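Local atomic coordinates of AvrA (Salmonella typhimurium, PDB entry 6BE0), a protein that probably transfers acetyl groups from acetyl-CoA to serine and threonine residues of other proteins, as a YopJ-family bacterial effector that binds inositol hexakisphosphate. Residues A[238-242]-A[243-247]; A[202-205]-A[206-209]. One frame throughout, in Å; residues are numbered along the deposited sequence.

Contact 1 of 2, residues A[238-242]-A[243-247]; sequences KHTQG and AQRLN. With COA (coenzyme A), chain C; IHP (inositol hexakisphosphate), chain B.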
# COMPACT_ATOMS: atom_id res chain seq x y z
N LYS A 238 -9.34 -2.43 -4.60
CA LYS A 238 -9.49 -3.46 -5.61
C LYS A 238 -9.02 -4.82 -5.10
O LYS A 238 -9.56 -5.86 -5.49
CB LYS A 238 -8.72 -3.09 -6.88
CG LYS A 238 -9.22 -1.81 -7.54
CD LYS A 238 -8.41 -1.46 -8.78
CE LYS A 238 -8.56 -2.52 -9.86
NZ LYS A 238 -7.94 -2.10 -11.14
N HIS A 239 -8.02 -4.81 -4.22
CA HIS A 239 -7.44 -6.04 -3.69
C HIS A 239 -7.96 -6.38 -2.30
O HIS A 239 -7.38 -7.23 -1.61
CB HIS A 239 -5.91 -5.95 -3.65
CG HIS A 239 -5.28 -5.74 -5.00
ND1 HIS A 239 -5.26 -6.73 -5.96
CD2 HIS A 239 -4.65 -4.67 -5.54
CE1 HIS A 239 -4.65 -6.27 -7.04
NE2 HIS A 239 -4.27 -5.03 -6.81
N THR A 240 -9.03 -5.71 -1.87
CA THR A 240 -9.61 -5.95 -0.55
C THR A 240 -9.89 -7.43 -0.34
O THR A 240 -10.55 -8.07 -1.16
CB THR A 240 -10.91 -5.16 -0.34
OG1 THR A 240 -10.68 -3.77 -0.58
CG2 THR A 240 -11.43 -5.35 1.08
N GLN A 241 -9.38 -7.96 0.76
CA GLN A 241 -9.53 -9.38 1.08
C GLN A 241 -10.64 -9.58 2.10
O GLN A 241 -10.38 -9.90 3.26
CB GLN A 241 -8.20 -9.93 1.60
CG GLN A 241 -7.12 -9.99 0.52
CD GLN A 241 -5.74 -10.29 1.07
OE1 GLN A 241 -5.41 -9.91 2.20
NE2 GLN A 241 -4.92 -10.96 0.28
N GLY A 242 -11.88 -9.39 1.67
CA GLY A 242 -13.02 -9.54 2.54
C GLY A 242 -14.26 -8.89 1.96
O GLY A 242 -14.29 -7.68 1.73
N ALA A 243 -15.29 -9.70 1.71
CA ALA A 243 -16.54 -9.20 1.16
C ALA A 243 -17.21 -8.22 2.11
O ALA A 243 -17.77 -7.20 1.69
CB ALA A 243 -17.48 -10.36 0.85
N GLN A 244 -17.16 -8.53 3.41
CA GLN A 244 -17.73 -7.66 4.43
C GLN A 244 -17.03 -6.31 4.42
O GLN A 244 -17.67 -5.27 4.56
CB GLN A 244 -17.62 -8.30 5.81
CG GLN A 244 -18.19 -7.46 6.94
CD GLN A 244 -19.67 -7.19 6.79
OE1 GLN A 244 -20.43 -8.06 6.36
NE2 GLN A 244 -20.09 -5.98 7.12
N ARG A 245 -15.71 -6.33 4.26
CA ARG A 245 -14.91 -5.11 4.25
C ARG A 245 -15.30 -4.21 3.08
O ARG A 245 -15.33 -2.98 3.20
CB ARG A 245 -13.42 -5.44 4.18
CG ARG A 245 -12.49 -4.24 4.20
CD ARG A 245 -12.58 -3.45 5.49
NE ARG A 245 -11.82 -2.20 5.41
CZ ARG A 245 -12.29 -1.05 4.93
NH1 ARG A 245 -13.54 -0.97 4.49
NH2 ARG A 245 -11.52 0.02 4.89
N LEU A 246 -15.59 -4.82 1.93
CA LEU A 246 -16.04 -4.08 0.77
C LEU A 246 -17.43 -3.49 1.00
O LEU A 246 -17.71 -2.37 0.59
CB LEU A 246 -16.05 -4.97 -0.48
CG LEU A 246 -14.69 -5.29 -1.12
CD1 LEU A 246 -14.88 -6.26 -2.28
CD2 LEU A 246 -13.99 -4.02 -1.60
N ASN A 247 -18.29 -4.26 1.66
CA ASN A 247 -19.63 -3.79 2.00
C ASN A 247 -19.57 -2.56 2.90
O ASN A 247 -20.46 -1.71 2.87
CB ASN A 247 -20.45 -4.89 2.68
CG ASN A 247 -20.67 -6.09 1.78
OD1 ASN A 247 -20.52 -6.01 0.57
ND2 ASN A 247 -21.05 -7.21 2.39
N1A COA C . -6.90 -14.54 2.65
C2A COA C . -8.03 -13.90 2.22
N3A COA C . -8.96 -13.47 3.12
C4A COA C . -8.77 -13.67 4.47
C5A COA C . -7.65 -14.30 4.90
C6A COA C . -6.71 -14.73 3.97
N6A COA C . -5.46 -15.38 3.77
N7A COA C . -7.70 -14.37 6.26
C8A COA C . -8.86 -13.78 6.66
N9A COA C . -9.52 -13.35 5.57
C1B COA C . -10.78 -12.68 5.50
C2B COA C . -11.72 -13.48 5.06
O2B COA C . -11.93 -13.27 3.64
C3B COA C . -13.05 -13.07 5.89
O3B COA C . -13.62 -11.87 5.38
P3B COA C . -15.11 -11.91 4.75
O7A COA C . -15.08 -12.64 3.43
O8A COA C . -16.04 -12.61 5.70
O9A COA C . -15.60 -10.49 4.53
C4B COA C . -12.61 -12.87 7.16
O4B COA C . -11.23 -12.26 6.98
C5B COA C . -12.51 -14.20 7.90
O5B COA C . -11.83 -14.01 9.14
P1A COA C . -12.65 -14.13 10.51
O1A COA C . -14.11 -13.77 10.29
O2A COA C . -12.54 -15.55 11.03
O3A COA C . -12.02 -13.14 11.58
C1 IHP B . -3.69 -0.97 -14.15
C2 IHP B . -3.23 -1.61 -12.84
C3 IHP B . -4.10 -2.79 -12.47
C4 IHP B . -4.16 -3.79 -13.61
C5 IHP B . -4.82 -3.12 -14.80
C6 IHP B . -3.96 -1.96 -15.29
O11 IHP B . -2.71 -0.03 -14.55
P1 IHP B . -3.02 1.52 -14.30
O21 IHP B . -1.76 2.22 -13.85
O31 IHP B . -4.07 1.69 -13.23
O41 IHP B . -3.51 2.14 -15.59
O12 IHP B . -1.84 -2.00 -12.94
P2 IHP B . -0.76 -1.32 -12.01
O22 IHP B . -0.83 0.18 -12.11
O32 IHP B . -0.97 -1.72 -10.57
O42 IHP B . 0.62 -1.77 -12.45
O13 IHP B . -3.60 -3.41 -11.28
P3 IHP B . -4.44 -3.29 -9.94
O23 IHP B . -3.51 -3.11 -8.77
O33 IHP B . -5.40 -2.13 -9.99
O43 IHP B . -5.23 -4.56 -9.73
O14 IHP B . -4.85 -4.99 -13.20
P4 IHP B . -6.43 -5.09 -12.92
O24 IHP B . -6.66 -5.86 -11.64
O34 IHP B . -7.07 -3.72 -12.79
O44 IHP B . -7.10 -5.85 -14.03
O15 IHP B . -5.03 -4.04 -15.87
P5 IHP B . -6.28 -3.82 -16.83
O25 IHP B . -6.81 -2.42 -16.67
O35 IHP B . -5.85 -4.04 -18.26
O45 IHP B . -7.38 -4.80 -16.50
O16 IHP B . -2.75 -2.44 -15.85
P6 IHP B . -2.31 -1.92 -17.27
O26 IHP B . -1.17 -2.76 -17.78
O36 IHP B . -3.47 -2.00 -18.23
O46 IHP B . -1.84 -0.49 -17.18

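Contact 2 of 2, residues A[202-205]-A[206-209]; sequences MNLV and KIHE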
# COMPACT_ATOMS: atom_id res chain seq x y z
N MET A 202 -5.25 14.00 -7.35
CA MET A 202 -6.25 15.00 -7.03
C MET A 202 -7.24 14.51 -5.97
O MET A 202 -7.64 15.26 -5.09
CB MET A 202 -7.01 15.43 -8.29
CG MET A 202 -6.15 16.10 -9.35
SD MET A 202 -5.26 17.56 -8.76
CE MET A 202 -6.59 18.54 -8.06
N ASN A 203 -7.63 13.24 -6.07
CA ASN A 203 -8.57 12.66 -5.12
C ASN A 203 -8.01 12.56 -3.71
O ASN A 203 -8.75 12.31 -2.75
CB ASN A 203 -9.01 11.26 -5.58
CG ASN A 203 -10.03 11.31 -6.71
OD1 ASN A 203 -10.72 12.30 -6.90
ND2 ASN A 203 -10.13 10.21 -7.45
N LEU A 204 -6.70 12.75 -3.58
CA LEU A 204 -6.02 12.62 -2.29
C LEU A 204 -5.59 13.97 -1.73
O LEU A 204 -4.89 14.03 -0.71
CB LEU A 204 -4.80 11.71 -2.44
CG LEU A 204 -5.14 10.24 -2.70
CD1 LEU A 204 -3.92 9.49 -3.19
CD2 LEU A 204 -5.70 9.61 -1.44
N VAL A 205 -6.00 15.05 -2.38
CA VAL A 205 -5.69 16.38 -1.88
C VAL A 205 -6.33 16.60 -0.51
O VAL A 205 -5.69 17.13 0.40
CB VAL A 205 -6.17 17.48 -2.85
CG1 VAL A 205 -6.01 18.87 -2.24
CG2 VAL A 205 -5.41 17.40 -4.16
N LYS A 206 -7.59 16.20 -0.37
CA LYS A 206 -8.36 16.48 0.84
C LYS A 206 -7.74 15.87 2.10
O LYS A 206 -7.64 16.53 3.13
CB LYS A 206 -9.80 15.98 0.69
CG LYS A 206 -10.68 16.31 1.89
CD LYS A 206 -12.16 16.09 1.60
CE LYS A 206 -13.01 16.35 2.84
NZ LYS A 206 -12.88 17.74 3.35
N ILE A 207 -7.33 14.60 2.02
CA ILE A 207 -6.78 13.93 3.19
C ILE A 207 -5.44 14.54 3.59
O ILE A 207 -5.10 14.62 4.77
CB ILE A 207 -6.61 12.40 2.96
CG1 ILE A 207 -6.17 11.71 4.25
CG2 ILE A 207 -5.62 12.13 1.83
CD1 ILE A 207 -6.28 10.20 4.21
N HIS A 208 -4.68 14.99 2.60
CA HIS A 208 -3.42 15.68 2.85
C HIS A 208 -3.69 17.07 3.43
O HIS A 208 -2.94 17.56 4.28
CB HIS A 208 -2.60 15.81 1.57
CG HIS A 208 -1.81 14.58 1.24
ND1 HIS A 208 -0.73 14.17 1.97
CD2 HIS A 208 -1.96 13.67 0.24
CE1 HIS A 208 -0.23 13.06 1.45
NE2 HIS A 208 -0.96 12.74 0.40
N GLU A 209 -4.76 17.69 2.96
CA GLU A 209 -5.14 19.02 3.41
C GLU A 209 -5.58 18.98 4.87
O GLU A 209 -5.18 19.82 5.67
CB GLU A 209 -6.25 19.57 2.52
CG GLU A 209 -6.56 21.04 2.71
CD GLU A 209 -7.49 21.58 1.64
OE1 GLU A 209 -8.00 20.77 0.83
OE2 GLU A 209 -7.70 22.81 1.60
O HOH W 1 -8.65 12.56 0.00

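Contact 1 of 2, residues A[238-242]-A[243-247]
Thr240 packs against the first turn of helix 243-252 with its methyl on Arg245 and its CB and hydroxyl on Leu246. The methyl CG2, set anti to the backbone N, meets Arg245 CG at 3.5 Å, the two side chains crossing at about a right angle. Leu246 slides past Thr240 in the opposite direction and lays CD2 3.5 Å from both Thr240 CB and Thr240 OG1. The hydroxyl of Thr240 takes no polar partner here, being hydrogen-bonded to the carbonyl of Tyr237. The Arg245 chain bends at chi2 (64°), and its guanidinium makes a salt bridge with Asp229. Leu246 and Ala243 also touch Phe272 of helix 268-273.

Gly242 is the N-cap, and its carbonyl closes the first helical turn by accepting Leu246 N at 3.1 Å, with the donor tilted 21° from the carbonyl plane. Beyond this packed turn lies the coenzyme A side, where Gln244 is exposed and contacts are made mainly by main-chain N-H groups. Gln244 N gives COA O9A a bond of 2.7 Å, while the bond from Ala243 N to COA O7A is long and weak. The 3'-phosphate thus sits at the helix N-terminus, where the helix dipole would favour its negative charge.

At the start of the loop, Lys238 and His239 take no part in the packing on the helix and instead bind inositol hexakisphosphate. The His239 ring meets it edge-on, NE2 donating in plane to IHP O23 at 2.8 Å, and Ser287 holds ND1. Lys238 NZ reaches phosphate oxygens of two neighbouring groups, with IHP O33 at 2.8 Å.

Contact 2 of 2, residues A[202-205]-A[206-209]
The carbonyl oxygen of Leu204 is approached by two side chains from the following turn. His208 brings the edge of its imidazole, with CD2 3.1 Å from Leu204 O and the oxygen near the ring plane. Ile207 places its methyl CG2 3.3 Å from Leu204 O, because that branch stands between its own backbone N and carbonyl carbon. The same methyl lies 4.1 Å from Leu204 CD2, where the two aliphatic chains run side by side and point the same way. One residue further on, Val205 and Glu209 are linked chiefly through the main chain: Glu209 N donates to Val205 O at 2.8 Å, nearly in line with the carbonyl bond. Their side chains meet more loosely, Val205 CG1 passing Glu209 OE1 at 4.1 Å.

These contacts form the N-terminal turn of helix 205-212. Leu204, the last residue of the short 3-10 segment 202-204, is the N-cap. The bond from His208 N to Leu204 O is weak at 3.5 Å. A water joins the two parts of the turn, donating to Asn203 O at 2.8 Å and accepting from Ile207 N.

Further out, the buried face of the turn lies on the mixed sheet. Both imidazole nitrogens of His208 are engaged there, NE2 with Asp129 of strand 125-133 and ND1 with Ser138 of strand 136-143, which fixes the rotation of the ring that meets Leu204. Leu204 is covered by Leu232 and Phe236, and Ile207 by Leu216, Tyr231 and Ile140. On the exposed side Lys206 NZ makes a long, weak ion pair with Asp210.

Contacts 1 and 2 are both N-terminal turns of helices, capped by Gly242 and Leu204 respectively, and contact 2 comes first along the chain. Their centres are 23 Å apart and their nearest atoms about 11 Å, with no touch between them. Residues 238-247 span both ligand sites, reaching inositol hexakisphosphate at one end and coenzyme A at the other. Residues 202-209 stand back from the inositol phosphate, the side chain of Leu204 being about 13 Å from it. The same leucine side chain is about 7 Å from that of Lys196, which binds that ligand from helix 186-199, the helix preceding contact 2.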